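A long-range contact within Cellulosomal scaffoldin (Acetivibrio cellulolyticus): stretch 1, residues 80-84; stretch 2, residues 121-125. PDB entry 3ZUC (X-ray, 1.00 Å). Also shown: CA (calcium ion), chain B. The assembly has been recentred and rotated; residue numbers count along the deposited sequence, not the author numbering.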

# COMPACT_ATOMS: atom_id res chain seq x y z
N THR A 80 -3.71 -14.68 10.02
CA THR A 80 -4.23 -15.60 9.05
C THR A 80 -3.19 -15.88 8.00
O THR A 80 -2.07 -15.36 8.07
CB THR A 80 -5.56 -15.11 8.49
OG1 THR A 80 -6.19 -16.18 7.77
CG2 THR A 80 -5.37 -13.91 7.65
N THR A 81 -3.55 -16.72 7.04
CA THR A 81 -2.62 -17.12 6.01
C THR A 81 -2.04 -15.90 5.31
O THR A 81 -2.77 -15.04 4.82
CB THR A 81 -3.34 -18.00 4.99
OG1 THR A 81 -3.99 -19.07 5.68
CG2 THR A 81 -2.38 -18.54 3.95
N GLY A 82 -0.72 -15.83 5.31
CA GLY A 82 -0.04 -14.77 4.62
C GLY A 82 -0.06 -13.41 5.29
O GLY A 82 0.48 -12.46 4.71
N ALA A 83 -0.68 -13.30 6.45
CA ALA A 83 -0.87 -11.98 7.04
C ALA A 83 -0.88 -12.04 8.56
O ALA A 83 -1.88 -12.42 9.18
CB ALA A 83 -2.18 -11.37 6.53
N ASP A 84 0.23 -11.62 9.17
CA ASP A 84 0.26 -11.34 10.59
C ASP A 84 0.37 -9.85 10.89
O ASP A 84 0.16 -9.46 12.04
CB ASP A 84 1.24 -12.20 11.39
CG ASP A 84 2.68 -12.06 10.97
OD1 ASP A 84 3.10 -10.99 10.51
OD2 ASP A 84 3.38 -13.10 11.03
N ALA A 121 8.01 -14.35 0.17
CA ALA A 121 7.30 -15.32 -0.64
C ALA A 121 5.94 -15.71 -0.07
O ALA A 121 5.04 -16.05 -0.84
CB ALA A 121 8.14 -16.57 -0.85
N ASP A 122 5.80 -15.69 1.26
CA ASP A 122 4.55 -16.07 1.90
C ASP A 122 3.61 -14.90 2.17
O ASP A 122 2.56 -15.11 2.78
CB ASP A 122 4.80 -16.85 3.18
CG ASP A 122 5.35 -15.99 4.32
OD1 ASP A 122 6.03 -14.98 4.04
OD2 ASP A 122 5.11 -16.36 5.50
N ASP A 123 3.94 -13.69 1.73
CA ASP A 123 3.14 -12.54 2.10
C ASP A 123 1.88 -12.45 1.25
O ASP A 123 1.94 -12.51 0.02
CB ASP A 123 3.96 -11.27 1.94
CG ASP A 123 5.12 -11.18 2.92
OD1 ASP A 123 5.07 -11.90 3.95
OD2 ASP A 123 6.05 -10.37 2.66
N TYR A 124 0.75 -12.21 1.90
CA TYR A 124 -0.55 -12.13 1.22
C TYR A 124 -0.51 -11.15 0.05
O TYR A 124 -1.04 -11.45 -1.02
CB TYR A 124 -1.61 -11.71 2.24
CG TYR A 124 -3.01 -11.55 1.73
CD1 TYR A 124 -3.49 -10.34 1.26
CD2 TYR A 124 -3.89 -12.61 1.80
CE1 TYR A 124 -4.79 -10.20 0.84
CE2 TYR A 124 -5.19 -12.48 1.39
CZ TYR A 124 -5.65 -11.28 0.90
OH TYR A 124 -6.96 -11.18 0.48
N SER A 125 0.08 -9.98 0.24
CA SER A 125 0.06 -8.94 -0.78
C SER A 125 1.20 -9.00 -1.81
O SER A 125 1.19 -8.23 -2.77
CB SER A 125 0.06 -7.55 -0.15
OG SER A 125 -1.09 -7.32 0.65
CA CA B . 6.78 -12.98 5.15
O HOH W 1 7.78 -10.77 4.69

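What ties the two stretches together? The central link is one backbone hydrogen bond, from Tyr124 N to Gly82 O, 2.8 Å long and close to straight, with an angle of 158° at the hydrogen. Beside it lies a CA-H...O contact, in which Gly82 CA sits 3.2 Å from Asp122 O. The peptide groups of the second stretch thus meet Gly82 twice, with an amide pointing at its carbonyl and a carbonyl pointing at its alpha carbon. The contact is small, burying 155 Å² over both sides, and Gly82 and Tyr124 supply most of that area.

Why is a glycine at the centre? Gly82 lies in a type II beta turn that runs from Thr80 to Ala83 and is closed by two backbone hydrogen bonds, Ala83 N to Thr80 O and Thr80 N to Ala83 O, each 3.0 Å. Its phi of 75° is positive, which by itself favours glycine. The surroundings give a second reason: an ideal CB here would point toward the second stretch and lie 3.1 Å from Tyr124 N and 3.3 Å from Asp122 O, both tight. Without a side chain, Gly82 lets the second backbone come close enough for Tyr124 N to reach Gly82 O.

How does Tyr124 fit against the turn when its side chain is so long? Its CA-to-CB bond points toward the first stretch, but the end of the side chain leads away. With chi1 at 179° (t), the ring extends past the turn, and chi2 of -91° sets the ring plane roughly perpendicular to the CA-CB-CG plane, the usual preference of an aromatic side chain. The base of the side chain therefore makes the apolar contact, with Tyr124 CB 4.3 Å from Ala83 CB. The small methyl of Ala83, a buried residue, provides an apolar surface there. Farther out, Tyr124 CD2 lies 4.0 Å from Thr81 O, which approaches the ring obliquely. The hydroxyl, Tyr124 OH, is hydrogen-bonded elsewhere in the structure. Thr81 itself, with chi1 at -53° (m), has its CA-to-CB bond sideways to the contact, and its side chain comes no nearer to the second stretch than the 6.1 Å between Thr81 CG2 and Asp122 O, so its part is played by the backbone.

What are Asp122 and Asp123 doing, if their side chains do not grip the turn? They bind calcium. Asp122 adopts p (chi1 71°) and Asp123 adopts m (chi1 -66°), and these different rotamers bring Asp122 OD1 and Asp123 OD1 to the same ion, each 2.4 Å from CA. Asp123 OD2 also accepts a 2.7 Å hydrogen bond from water 1, whose oxygen is itself 2.5 Å from the calcium; four further ligand atoms come from elsewhere in the structure. Carboxylates suit this place because their negative oxygens favour a divalent cation. The CA-to-CB bond of Asp123 points away from the first stretch and that of Asp122 sideways, while the main chain of the same segment meets Gly82.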